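PDB 4IUP: protein SAWADEE HOMEODOMAIN HOMOLOG 1 from Arabidopsis thaliana, which binds histone H3 tails carrying a silencing methyl mark and works with RNA polymerase IV in RNA-directed DNA methylation. Local coordinates for residues A[14-19]-A[89-94]; A[24-29]-A[47-52]; A[58-63]-A[76-81]; A[100-103]-A[108-111]; A[110-115]-A[119-124]. The protein carries 2 engineered substitutions. All coordinates share one frame; numbering follows the deposited sequence.

Contact 1 (A[14-19]-A[89-94])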
# COMPACT_ATOMS: atom_id res chain seq x y z
N TYR A 14 -6.10 5.27 -8.45
CA TYR A 14 -4.86 4.49 -8.39
C TYR A 14 -4.37 4.17 -6.97
O TYR A 14 -3.23 3.75 -6.78
CB TYR A 14 -3.75 5.12 -9.26
CG TYR A 14 -4.25 5.49 -10.65
CD1 TYR A 14 -4.60 4.49 -11.57
CD2 TYR A 14 -4.42 6.82 -11.02
CE1 TYR A 14 -5.08 4.82 -12.84
CE2 TYR A 14 -4.89 7.16 -12.29
CZ TYR A 14 -5.22 6.15 -13.19
OH TYR A 14 -5.69 6.48 -14.43
N ALA A 15 -5.24 4.36 -5.98
CA ALA A 15 -4.92 4.07 -4.59
C ALA A 15 -5.46 2.70 -4.18
O ALA A 15 -6.37 2.17 -4.84
CB ALA A 15 -5.47 5.16 -3.68
N TRP A 16 -4.90 2.14 -3.11
CA TRP A 16 -5.28 0.80 -2.62
C TRP A 16 -6.30 0.86 -1.48
O TRP A 16 -6.20 1.72 -0.59
CB TRP A 16 -4.05 0.01 -2.17
CG TRP A 16 -3.13 -0.33 -3.30
CD1 TRP A 16 -2.11 0.45 -3.79
CD2 TRP A 16 -3.13 -1.52 -4.10
NE1 TRP A 16 -1.48 -0.18 -4.83
CE2 TRP A 16 -2.09 -1.40 -5.04
CE3 TRP A 16 -3.92 -2.69 -4.10
CZ2 TRP A 16 -1.81 -2.39 -5.99
CZ3 TRP A 16 -3.64 -3.68 -5.04
CH2 TRP A 16 -2.59 -3.52 -5.97
N TYR A 17 -7.28 -0.04 -1.53
CA TYR A 17 -8.34 -0.12 -0.51
C TYR A 17 -8.53 -1.56 -0.04
O TYR A 17 -8.44 -2.50 -0.83
CB TYR A 17 -9.65 0.44 -1.09
CG TYR A 17 -9.57 1.90 -1.46
CD1 TYR A 17 -9.16 2.30 -2.74
CD2 TYR A 17 -9.88 2.89 -0.53
CE1 TYR A 17 -9.07 3.67 -3.08
CE2 TYR A 17 -9.80 4.26 -0.85
CZ TYR A 17 -9.39 4.63 -2.13
OH TYR A 17 -9.31 5.97 -2.45
N ASP A 18 -8.80 -1.73 1.26
CA ASP A 18 -9.08 -3.06 1.80
C ASP A 18 -10.35 -3.66 1.21
O ASP A 18 -11.38 -2.99 1.13
CB ASP A 18 -9.19 -3.01 3.33
CG ASP A 18 -7.86 -2.77 4.01
OD1 ASP A 18 -6.81 -2.95 3.37
OD2 ASP A 18 -7.87 -2.41 5.21
N VAL A 19 -10.27 -4.93 0.80
CA VAL A 19 -11.40 -5.65 0.23
C VAL A 19 -12.14 -6.39 1.35
O VAL A 19 -11.53 -7.14 2.11
CB VAL A 19 -10.95 -6.67 -0.84
CG1 VAL A 19 -12.14 -7.49 -1.35
CG2 VAL A 19 -10.25 -5.96 -1.99
N TYR A 89 -3.83 5.83 0.16
CA TYR A 89 -2.77 4.86 0.42
C TYR A 89 -2.23 4.44 -0.94
O TYR A 89 -2.94 3.83 -1.74
CB TYR A 89 -3.30 3.66 1.21
CG TYR A 89 -3.64 3.97 2.66
CD1 TYR A 89 -4.88 4.53 3.00
CD2 TYR A 89 -2.74 3.69 3.68
CE1 TYR A 89 -5.20 4.81 4.33
CE2 TYR A 89 -3.05 3.97 5.02
CZ TYR A 89 -4.28 4.52 5.33
OH TYR A 89 -4.60 4.80 6.64
N CYS A 90 -0.96 4.80 -1.19
CA CYS A 90 -0.32 4.69 -2.51
C CYS A 90 1.01 3.96 -2.42
O CYS A 90 1.70 4.04 -1.41
CB CYS A 90 -0.02 6.10 -3.06
SG CYS A 90 -1.44 7.18 -3.16
N ASP A 91 1.38 3.28 -3.50
CA ASP A 91 2.67 2.60 -3.55
C ASP A 91 3.83 3.58 -3.69
O ASP A 91 3.77 4.54 -4.46
CB ASP A 91 2.70 1.58 -4.69
CG ASP A 91 1.96 0.30 -4.35
OD1 ASP A 91 1.60 0.11 -3.16
OD2 ASP A 91 1.75 -0.53 -5.26
N GLY A 92 4.89 3.32 -2.94
CA GLY A 92 6.13 4.08 -3.05
C GLY A 92 7.31 3.17 -2.81
O GLY A 92 7.14 2.03 -2.36
N HIS A 93 8.50 3.65 -3.13
CA HIS A 93 9.71 2.90 -2.83
C HIS A 93 10.59 3.69 -1.89
O HIS A 93 10.73 4.90 -2.05
CB HIS A 93 10.47 2.55 -4.12
CG HIS A 93 9.78 1.51 -4.95
ND1 HIS A 93 8.85 1.82 -5.91
CD2 HIS A 93 9.87 0.16 -4.93
CE1 HIS A 93 8.40 0.71 -6.46
NE2 HIS A 93 9.00 -0.32 -5.88
N VAL A 94 11.18 3.01 -0.91
CA VAL A 94 12.07 3.67 0.04
C VAL A 94 13.36 4.05 -0.67
O VAL A 94 14.03 3.19 -1.25
CB VAL A 94 12.38 2.77 1.25
CG1 VAL A 94 13.33 3.48 2.22
CG2 VAL A 94 11.09 2.35 1.97
O HOH W 1 -0.58 2.94 -5.74
O HOH W 2 -6.45 4.72 -0.32
O HOH W 3 0.62 0.66 -7.19
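Trp16 and Tyr89 meet through a single direct backbone bond, with water bridges on its flanks. The amide N of Trp16 donates to Tyr89 O over 2.9 Å and is nearly straight at 172°. Ala15 closes on the same oxygen, with its CB 3.5 Å from Tyr89 O, and together they make the tight part of the contact. With CG beside its backbone N (chi1 -66°), Trp16 carries its indole past that carbonyl and on to Asp91. The contact thus ties the early strand 16-27 to the late strand 86-98, which are not neighbours in the sheet of this tandem tudor fold, the SAWADEE domain. Beyond the straight bond the fit slackens. Trp16 NE1 reaches Asp91 OD2 at 3.3 Å, a weak bond bent to 129°, the carboxylate lying oblique to the indole. The firmer partner of Asp91 is Arg57, which pairs with OD1 and also forms a cation-pi contact with Trp16. Water fills in elsewhere: one molecule spans Tyr14 O and Asp91 N, each at 3.0 Å, and another joins Trp16 O to Tyr89 N. A third lies in the indole plane, accepting from Trp16 NE1 at 3.3 Å.

Contact 2 (A[24-29]-A[47-52])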
# COMPACT_ATOMS: atom_id res chain seq x y z
N THR A 24 -18.28 -11.07 -7.84
CA THR A 24 -18.40 -11.71 -9.14
C THR A 24 -17.16 -11.41 -9.97
O THR A 24 -16.22 -10.76 -9.49
CB THR A 24 -19.74 -11.31 -9.87
OG1 THR A 24 -19.87 -12.04 -11.10
CG2 THR A 24 -19.82 -9.81 -10.14
N TYR A 25 -17.12 -11.93 -11.19
CA TYR A 25 -16.02 -11.67 -12.10
C TYR A 25 -16.57 -11.42 -13.51
O TYR A 25 -17.74 -11.69 -13.80
CB TYR A 25 -15.02 -12.83 -12.09
CG TYR A 25 -15.47 -14.03 -12.91
CD1 TYR A 25 -16.28 -15.02 -12.34
CD2 TYR A 25 -15.09 -14.16 -14.25
CE1 TYR A 25 -16.71 -16.11 -13.10
CE2 TYR A 25 -15.52 -15.25 -15.00
CZ TYR A 25 -16.32 -16.21 -14.43
OH TYR A 25 -16.73 -17.28 -15.19
N ARG A 26 -15.71 -10.89 -14.37
CA ARG A 26 -16.01 -10.73 -15.79
C ARG A 26 -14.72 -10.82 -16.59
O ARG A 26 -13.65 -10.59 -16.05
CB ARG A 26 -16.70 -9.39 -16.06
CG ARG A 26 -15.79 -8.16 -15.93
CD ARG A 26 -16.61 -6.90 -16.09
NE ARG A 26 -15.80 -5.68 -15.95
CZ ARG A 26 -16.28 -4.45 -16.11
NH1 ARG A 26 -17.56 -4.27 -16.41
NH2 ARG A 26 -15.48 -3.41 -15.97
N VAL A 27 -14.84 -11.18 -17.87
CA VAL A 27 -13.70 -11.16 -18.79
C VAL A 27 -13.98 -10.12 -19.87
O VAL A 27 -15.03 -10.15 -20.51
CB VAL A 27 -13.44 -12.55 -19.43
CG1 VAL A 27 -12.16 -12.52 -20.26
CG2 VAL A 27 -13.33 -13.62 -18.36
N LEU A 28 -13.05 -9.19 -20.05
CA LEU A 28 -13.17 -8.20 -21.10
C LEU A 28 -12.91 -8.88 -22.44
O LEU A 28 -12.23 -9.91 -22.49
CB LEU A 28 -12.22 -7.02 -20.87
CG LEU A 28 -12.36 -6.28 -19.52
CD1 LEU A 28 -11.36 -5.15 -19.41
CD2 LEU A 28 -13.78 -5.77 -19.31
N ARG A 29 -13.45 -8.33 -23.52
CA ARG A 29 -13.27 -8.95 -24.83
C ARG A 29 -11.79 -9.04 -25.23
O ARG A 29 -11.42 -9.84 -26.08
CB ARG A 29 -14.11 -8.24 -25.90
CG ARG A 29 -13.73 -6.80 -26.17
CD ARG A 29 -13.95 -6.47 -27.64
NE ARG A 29 -12.92 -7.06 -28.49
CZ ARG A 29 -11.70 -6.55 -28.66
NH1 ARG A 29 -10.83 -7.16 -29.45
NH2 ARG A 29 -11.35 -5.44 -28.04
N ASP A 47 -18.77 -0.41 -4.50
CA ASP A 47 -18.31 -1.59 -5.26
C ASP A 47 -17.64 -1.19 -6.58
O ASP A 47 -18.12 -0.29 -7.26
CB ASP A 47 -19.47 -2.54 -5.59
CG ASP A 47 -20.14 -3.12 -4.35
OD1 ASP A 47 -21.24 -3.70 -4.51
OD2 ASP A 47 -19.60 -3.00 -3.24
N GLU A 48 -16.54 -1.85 -6.92
CA GLU A 48 -15.80 -1.53 -8.14
C GLU A 48 -15.31 -2.79 -8.84
O GLU A 48 -15.05 -3.80 -8.20
CB GLU A 48 -14.58 -0.66 -7.82
CG GLU A 48 -14.88 0.77 -7.48
CD GLU A 48 -13.63 1.60 -7.22
OE1 GLU A 48 -12.58 1.31 -7.83
OE2 GLU A 48 -13.71 2.56 -6.42
N TRP A 49 -15.16 -2.70 -10.16
CA TRP A 49 -14.45 -3.71 -10.94
C TRP A 49 -12.97 -3.39 -10.91
O TRP A 49 -12.57 -2.24 -11.12
CB TRP A 49 -14.93 -3.71 -12.39
CG TRP A 49 -16.33 -4.21 -12.59
CD1 TRP A 49 -17.44 -3.46 -12.83
CD2 TRP A 49 -16.75 -5.58 -12.60
NE1 TRP A 49 -18.54 -4.28 -12.98
CE2 TRP A 49 -18.14 -5.59 -12.85
CE3 TRP A 49 -16.09 -6.81 -12.42
CZ2 TRP A 49 -18.89 -6.77 -12.92
CZ3 TRP A 49 -16.83 -7.98 -12.49
CH2 TRP A 49 -18.21 -7.96 -12.74
N VAL A 50 -12.15 -4.40 -10.63
CA VAL A 50 -10.70 -4.25 -10.62
C VAL A 50 -10.02 -5.41 -11.34
O VAL A 50 -10.45 -6.56 -11.23
CB VAL A 50 -10.12 -4.16 -9.17
CG1 VAL A 50 -10.58 -2.88 -8.47
CG2 VAL A 50 -10.48 -5.40 -8.34
N ASN A 51 -8.95 -5.10 -12.07
CA ASN A 51 -8.15 -6.10 -12.76
C ASN A 51 -7.48 -7.05 -11.76
O ASN A 51 -6.83 -6.59 -10.82
CB ASN A 51 -7.11 -5.40 -13.63
CG ASN A 51 -6.28 -6.36 -14.45
OD1 ASN A 51 -5.40 -7.05 -13.93
ND2 ASN A 51 -6.52 -6.40 -15.76
N VAL A 52 -7.66 -8.35 -11.95
CA VAL A 52 -7.13 -9.36 -11.01
C VAL A 52 -5.60 -9.34 -10.98
O VAL A 52 -5.00 -9.30 -9.90
CB VAL A 52 -7.65 -10.79 -11.32
CG1 VAL A 52 -7.00 -11.83 -10.41
CG2 VAL A 52 -9.15 -10.85 -11.17
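Arg26 lies flat on Trp49, its guanidinium plane only 3° from that of the indole. CZ of Arg26 sits 3.5 Å from the centroid of the five-membered ring of Trp49, a cation-pi contact over the face, while Arg26 CD lies over the six-membered ring in a CH-pi contact. This overlap follows from the torsions: CG stands between backbone N and carbonyl carbon (chi1 71°), and from there the chain runs extended along the indole. Thr24 CG2 comes within 3.6 Å of Trp49 CH2, and the backbone of Tyr25 meets the edge, its C 3.6 Å from Trp49 CZ3. One shell out, Glu34 forms a salt bridge with Arg26 NH2, a second hold on the stacked group. With an alanine at Trp49, the guanidinium would probably lose its flat bed and be freer to swing about Glu34. Between strands 16-27 and 48-51, whose local axes are 8.6 Å apart, runs strand 33-39, which holds Glu34 and bonds to both; helix 52-55 follows, with Asn51 as its N-cap.

Contact 3 (A[58-63]-A[76-81]). Engineered in segment 76-81: Met77 (natural residue Leu).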
# COMPACT_ATOMS: atom_id res chain seq x y z
N GLU A 58 -2.43 -9.53 -1.82
CA GLU A 58 -2.50 -9.75 -0.38
C GLU A 58 -2.27 -8.42 0.33
O GLU A 58 -1.44 -7.61 -0.10
CB GLU A 58 -1.47 -10.79 0.06
CG GLU A 58 -1.62 -11.28 1.49
CD GLU A 58 -0.66 -12.41 1.84
OE1 GLU A 58 -0.58 -12.75 3.04
OE2 GLU A 58 0.02 -12.94 0.93
N ARG A 59 -3.01 -8.21 1.42
CA ARG A 59 -3.03 -6.94 2.14
C ARG A 59 -1.66 -6.61 2.70
O ARG A 59 -0.94 -7.50 3.17
CB ARG A 59 -4.06 -7.02 3.26
CG ARG A 59 -4.39 -5.69 3.94
CD ARG A 59 -5.61 -5.85 4.85
NE ARG A 59 -6.83 -6.13 4.09
CZ ARG A 59 -7.98 -6.54 4.63
NH1 ARG A 59 -8.07 -6.73 5.95
NH2 ARG A 59 -9.03 -6.77 3.86
N SER A 60 -1.30 -5.33 2.63
CA SER A 60 -0.05 -4.82 3.19
C SER A 60 -0.11 -4.93 4.72
O SER A 60 -1.20 -5.08 5.28
CB SER A 60 0.18 -3.38 2.74
OG SER A 60 0.35 -3.33 1.33
N ILE A 61 1.05 -4.86 5.37
CA ILE A 61 1.18 -5.22 6.78
C ILE A 61 1.85 -4.09 7.59
O ILE A 61 2.90 -3.59 7.18
CB ILE A 61 2.01 -6.53 6.93
CG1 ILE A 61 1.35 -7.68 6.14
CG2 ILE A 61 2.22 -6.91 8.41
CD1 ILE A 61 2.21 -8.94 6.01
N PRO A 62 1.26 -3.69 8.74
CA PRO A 62 1.92 -2.67 9.57
C PRO A 62 3.27 -3.17 10.11
O PRO A 62 3.45 -4.37 10.32
CB PRO A 62 0.93 -2.46 10.72
CG PRO A 62 -0.41 -2.87 10.15
CD PRO A 62 -0.05 -4.07 9.30
N VAL A 63 4.21 -2.25 10.29
CA VAL A 63 5.53 -2.58 10.81
C VAL A 63 5.63 -2.04 12.23
O VAL A 63 5.39 -0.86 12.47
CB VAL A 63 6.65 -2.01 9.91
CG1 VAL A 63 8.03 -2.45 10.41
CG2 VAL A 63 6.46 -2.46 8.46
N LEU A 76 9.31 -1.88 -1.68
CA LEU A 76 7.98 -1.39 -2.00
C LEU A 76 7.16 -1.30 -0.72
O LEU A 76 7.07 -2.27 0.04
CB LEU A 76 7.30 -2.31 -3.02
CG LEU A 76 5.82 -2.08 -3.34
CD1 LEU A 76 5.63 -0.78 -4.12
CD2 LEU A 76 5.26 -3.27 -4.11
N MSE A 77 6.56 -0.13 -0.48
CA MSE A 77 5.71 0.08 0.70
C MSE A 77 4.37 0.65 0.25
O MSE A 77 4.30 1.38 -0.74
CB MSE A 77 6.35 1.09 1.67
CG MSE A 77 7.79 0.81 2.06
SE MSE A 77 8.02 -0.87 3.02
CE MSE A 77 7.31 -0.35 4.77
N LEU A 78 3.32 0.33 1.00
CA LEU A 78 2.06 1.06 0.89
C LEU A 78 2.14 2.26 1.83
O LEU A 78 2.31 2.08 3.05
CB LEU A 78 0.86 0.17 1.23
CG LEU A 78 -0.51 0.84 1.03
CD1 LEU A 78 -0.79 1.10 -0.45
CD2 LEU A 78 -1.64 0.01 1.66
N CYS A 79 1.99 3.46 1.28
CA CYS A 79 2.26 4.70 2.00
C CYS A 79 1.03 5.57 2.14
O CYS A 79 0.27 5.75 1.18
CB CYS A 79 3.34 5.51 1.28
SG CYS A 79 4.84 4.62 0.94
N PHE A 80 0.84 6.12 3.33
CA PHE A 80 -0.25 7.05 3.58
C PHE A 80 0.12 8.44 3.07
O PHE A 80 0.95 9.14 3.66
CB PHE A 80 -0.60 7.09 5.07
CG PHE A 80 -1.81 7.93 5.39
CD1 PHE A 80 -3.06 7.61 4.87
CD2 PHE A 80 -1.70 9.04 6.23
CE1 PHE A 80 -4.17 8.38 5.17
CE2 PHE A 80 -2.82 9.82 6.53
CZ PHE A 80 -4.05 9.49 6.01
N GLN A 81 -0.51 8.82 1.95
CA GLN A 81 -0.20 10.05 1.24
C GLN A 81 -1.31 11.06 1.48
O GLN A 81 -2.40 10.95 0.90
CB GLN A 81 -0.04 9.77 -0.25
CG GLN A 81 0.44 10.96 -1.11
CD GLN A 81 0.29 10.69 -2.59
OE1 GLN A 81 1.25 10.28 -3.27
NE2 GLN A 81 -0.90 10.90 -3.11
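Ser60 OG is gripped by two groups from outside the contact, hydrogen-bonding to Glu7 OE2 and to Arg132 NH1. A hydroxyl buried among strands is thereby satisfied between a carboxylate and a guanidinium, while across the contact it meets an apolar side chain, Leu78. Ser60 OG lies 3.5 Å from Leu78 CB, and Leu78 CD2 comes up on Ser60 CB at 4.0 Å. Ser60 holds OG beside its backbone N (chi1 -64°), which leaves the oxygen over the leucine stem. The leucine in turn also packs on Trp16 and Asp91. No hydrogen bond crosses directly between 58-63 and 76-81, because strand 129-131 runs between their strands: Ile61 bonds to Arg131 on one side and Leu78 to Cys130 on the other. Further along, the contact thins to one apolar touch, Val63 CG2 against CE of Met77 at 4.3 Å. Met77 is an engineered selenomethionine in place of leucine, and its three torsions, all near -60°, curl the methyl round to the valine. Past Val63 the chain enters the long loop carrying Cys68, a zinc ligand whose side chain is about 5 Å from that of the valine. The contact lies inside the antiparallel sheet of the SAWADEE domain, a tandem tudor fold with a zinc site, and spans strand 129-131.

Contact 4 (A[100-103]-A[108-111]). With ZN (zinc ion), chain D.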
# COMPACT_ATOMS: atom_id res chain seq x y z
N GLY A 100 17.02 6.55 13.57
CA GLY A 100 16.98 7.28 14.83
C GLY A 100 17.32 6.43 16.04
O GLY A 100 17.47 5.21 15.94
N ILE A 101 17.47 7.09 17.19
CA ILE A 101 17.66 6.40 18.46
C ILE A 101 16.28 6.21 19.10
O ILE A 101 15.62 7.18 19.49
CB ILE A 101 18.58 7.22 19.42
CG1 ILE A 101 19.95 7.45 18.78
CG2 ILE A 101 18.71 6.51 20.78
CD1 ILE A 101 20.73 8.62 19.39
N HIS A 102 15.85 4.96 19.19
CA HIS A 102 14.53 4.67 19.76
C HIS A 102 14.43 3.24 20.26
O HIS A 102 15.27 2.39 19.95
CB HIS A 102 13.42 4.96 18.74
CG HIS A 102 13.18 3.85 17.76
ND1 HIS A 102 12.51 2.70 18.11
CD2 HIS A 102 13.50 3.72 16.45
CE1 HIS A 102 12.43 1.90 17.05
NE2 HIS A 102 13.02 2.50 16.04
N ASP A 103 13.38 2.98 21.04
CA ASP A 103 13.12 1.65 21.58
C ASP A 103 11.92 0.99 20.89
O ASP A 103 11.56 1.37 19.78
CB ASP A 103 12.95 1.70 23.12
CG ASP A 103 11.68 2.45 23.56
OD1 ASP A 103 10.86 2.88 22.72
OD2 ASP A 103 11.49 2.60 24.79
N ASN A 108 11.32 6.41 15.39
CA ASN A 108 11.57 7.78 14.92
C ASN A 108 12.52 7.85 13.72
O ASN A 108 13.09 8.90 13.42
CB ASN A 108 12.04 8.69 16.08
CG ASN A 108 13.37 8.25 16.69
OD1 ASN A 108 13.96 7.25 16.29
ND2 ASN A 108 13.84 9.01 17.68
N CYS A 109 12.69 6.71 13.04
CA CYS A 109 13.43 6.69 11.78
C CYS A 109 12.64 7.45 10.72
O CYS A 109 11.39 7.52 10.78
CB CYS A 109 13.71 5.25 11.33
SG CYS A 109 14.72 4.29 12.49
N VAL A 110 13.35 8.06 9.77
CA VAL A 110 12.71 8.82 8.69
C VAL A 110 12.95 8.13 7.35
O VAL A 110 14.09 7.92 6.93
CB VAL A 110 13.21 10.29 8.64
CG1 VAL A 110 12.50 11.07 7.53
CG2 VAL A 110 13.02 10.99 9.98
N PHE A 111 11.86 7.78 6.68
CA PHE A 111 11.92 7.04 5.42
C PHE A 111 11.53 7.98 4.30
O PHE A 111 10.39 8.45 4.24
CB PHE A 111 10.97 5.83 5.46
CG PHE A 111 11.21 4.90 6.63
CD1 PHE A 111 12.04 3.79 6.49
CD2 PHE A 111 10.61 5.13 7.86
CE1 PHE A 111 12.28 2.92 7.56
CE2 PHE A 111 10.84 4.28 8.95
CZ PHE A 111 11.67 3.17 8.79
ZN ZN D . 13.18 2.91 13.57
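Cys109 and His102 meet at a zinc ion, which Cys109 SG binds at 2.3 Å and His102 NE2 at 2.5 Å. The metal lies in the plane of the imidazole, and Cys68 and Cys107 complete a set of three thiolates and one histidine. The cysteine sulfur has a second partner: Gly100 N points straight at Cys109 SG over 3.4 Å, at 170°. Such an N-H is likely to draw off some of the thiolate's negative charge. This is a zinc finger built on the loop between strands 86-98 and 110-115, which also supplies Cys107, while Cys68 arrives from the loop after strand 56-62. Asn108 ties the loop a second time, its ND2 donating to Ile101 O at 3.1 Å; the donor rides above the carbonyl plane, 54° out of it, and the bond is bent. With CG between backbone N and carbonyl carbon (chi1 62°), the amide folds back across the loop, turned almost perpendicular to the imidazole. Its other branch packs rather than bonds: Asn108 OD1 rests 3.4 Å from Gly100 CA, and equally close to His102 CB, buried without a polar partner in the model. So close an approach suits a residue without a side chain at Gly100.

Contact 5 (A[110-115]-A[119-124])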
# COMPACT_ATOMS: atom_id res chain seq x y z
N VAL A 110 13.35 8.06 9.77
CA VAL A 110 12.71 8.82 8.69
C VAL A 110 12.95 8.13 7.35
O VAL A 110 14.09 7.92 6.93
CB VAL A 110 13.21 10.29 8.64
CG1 VAL A 110 12.50 11.07 7.53
CG2 VAL A 110 13.02 10.99 9.98
N PHE A 111 11.86 7.78 6.68
CA PHE A 111 11.92 7.04 5.42
C PHE A 111 11.53 7.98 4.30
O PHE A 111 10.39 8.45 4.24
CB PHE A 111 10.97 5.83 5.46
CG PHE A 111 11.21 4.90 6.63
CD1 PHE A 111 12.04 3.79 6.49
CD2 PHE A 111 10.61 5.13 7.86
CE1 PHE A 111 12.28 2.92 7.56
CE2 PHE A 111 10.84 4.28 8.95
CZ PHE A 111 11.67 3.17 8.79
N LEU A 112 12.49 8.29 3.42
CA LEU A 112 12.18 9.07 2.23
C LEU A 112 11.61 8.11 1.19
O LEU A 112 12.28 7.15 0.79
CB LEU A 112 13.42 9.80 1.70
CG LEU A 112 13.24 10.61 0.41
CD1 LEU A 112 12.50 11.91 0.67
CD2 LEU A 112 14.59 10.89 -0.25
N VAL A 113 10.37 8.34 0.78
CA VAL A 113 9.74 7.49 -0.22
C VAL A 113 9.54 8.25 -1.52
O VAL A 113 9.36 9.47 -1.51
CB VAL A 113 8.40 6.83 0.28
CG1 VAL A 113 8.60 6.18 1.65
CG2 VAL A 113 7.25 7.83 0.31
N ARG A 114 9.60 7.53 -2.63
CA ARG A 114 9.25 8.08 -3.92
C ARG A 114 8.01 7.37 -4.42
O ARG A 114 8.01 6.14 -4.60
CB ARG A 114 10.39 7.90 -4.92
CG ARG A 114 10.11 8.51 -6.29
CD ARG A 114 11.33 8.38 -7.19
NE ARG A 114 12.45 9.21 -6.74
CZ ARG A 114 13.55 9.43 -7.44
NH1 ARG A 114 13.70 8.90 -8.65
NH2 ARG A 114 14.51 10.20 -6.95
N TYR A 115 6.94 8.14 -4.63
CA TYR A 115 5.67 7.58 -5.08
C TYR A 115 5.75 7.08 -6.51
O TYR A 115 6.28 7.76 -7.39
CB TYR A 115 4.54 8.60 -4.92
CG TYR A 115 4.23 8.88 -3.48
CD1 TYR A 115 3.65 7.89 -2.67
CD2 TYR A 115 4.53 10.11 -2.90
CE1 TYR A 115 3.37 8.13 -1.34
CE2 TYR A 115 4.25 10.36 -1.55
CZ TYR A 115 3.68 9.36 -0.78
OH TYR A 115 3.39 9.60 0.54
N ASN A 119 5.76 10.21 -9.16
CA ASN A 119 7.19 10.28 -9.00
C ASN A 119 7.67 11.30 -7.96
O ASN A 119 8.84 11.60 -7.89
CB ASN A 119 7.78 10.58 -10.35
CG ASN A 119 9.17 10.10 -10.46
OD1 ASN A 119 9.55 9.15 -9.82
ND2 ASN A 119 9.95 10.78 -11.28
N THR A 120 6.76 11.80 -7.16
CA THR A 120 7.07 12.78 -6.12
C THR A 120 7.67 12.09 -4.90
O THR A 120 7.53 10.87 -4.73
CB THR A 120 5.82 13.58 -5.69
OG1 THR A 120 4.81 12.68 -5.22
CG2 THR A 120 5.28 14.40 -6.85
N GLU A 121 8.32 12.87 -4.04
CA GLU A 121 8.96 12.31 -2.84
C GLU A 121 8.42 12.92 -1.55
O GLU A 121 7.97 14.07 -1.54
CB GLU A 121 10.48 12.44 -2.92
CG GLU A 121 11.11 11.56 -3.99
CD GLU A 121 12.63 11.62 -4.02
OE1 GLU A 121 13.20 12.63 -3.56
OE2 GLU A 121 13.25 10.64 -4.50
N GLU A 122 8.44 12.13 -0.48
CA GLU A 122 7.95 12.57 0.82
C GLU A 122 8.71 11.84 1.92
O GLU A 122 9.02 10.66 1.77
CB GLU A 122 6.44 12.29 0.95
CG GLU A 122 5.82 12.77 2.26
CD GLU A 122 4.29 12.70 2.28
OE1 GLU A 122 3.68 12.13 1.34
OE2 GLU A 122 3.70 13.20 3.26
N SER A 123 9.04 12.55 2.99
CA SER A 123 9.62 11.94 4.17
C SER A 123 8.52 11.45 5.10
O SER A 123 7.69 12.23 5.56
CB SER A 123 10.53 12.94 4.89
OG SER A 123 11.66 13.24 4.09
N LEU A 124 8.51 10.14 5.37
CA LEU A 124 7.46 9.51 6.18
C LEU A 124 8.04 8.78 7.38
O LEU A 124 9.17 8.28 7.34
CB LEU A 124 6.63 8.53 5.33
CG LEU A 124 5.80 9.12 4.17
CD1 LEU A 124 5.14 8.01 3.39
CD2 LEU A 124 4.76 10.09 4.69
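Arg114 and Glu121 face each other across an antiparallel beta hairpin, strands 110-115 and 121-124, at a non-hydrogen-bonded pair. From its base outward, Arg114 first lays CB on Glu121 CG at 3.8 Å. CG and CD then pass along Asn119, with CD 3.3 Å from Asn119 OD1. A bend at chi3 (-68°) swings the guanidinium back over the partner strand, where NE and NH2 of Arg114 each reach Glu121 OE2 at 2.8 Å. This salt bridge is a side-on, two-nitrogen grip on a single oxygen, which lies in the guanidinium plane; both nitrogens come from one face of the carboxylate, whose plane is turned 43° from that of the guanidinium. If a leucine replaced Arg114, Glu121 would probably lose its counter-charge and its carboxylate would be freer to turn. Backbone bonds pair Phe111 with Leu124 and Val113 with Glu122, and Tyr115 N with Thr120 O closes the turn end. The side chains of Phe111, Leu124, Val113 and Glu122 line the other sheet face, where Tyr115 also arrives. Val113 CG2 stands over the rim of the Tyr115 ring and touches Leu124 CD1 at 3.7 Å. At the ring's tip, Tyr115 OH donates to Glu122 OE1 over 2.7 Å, meeting that oxygen from above the carboxylate plane, 42° out of it.

Contacts 1 and 3 lie near the centre of the chain, about 7 Å apart between centres, and backbone hydrogen bonds pair Cys90 with Cys79 and Gly92 with Met77. Contact 3 is wholly buried and mostly apolar, whereas contact 1 is only partly so and leans on water. Contacts 4 and 5 share Val110 and Phe111 on strand 110-115, yet one relies on metal coordination in an outlying loop and the other on regular strand pairing. Contact 5 also packs on contact 3, through Tyr115 and Cys79. Contact 2 shares strand 16-27 with contact 1 but is a surface stack, about 42 Å from contact 4 between centres, on the opposite side of the chain's centre.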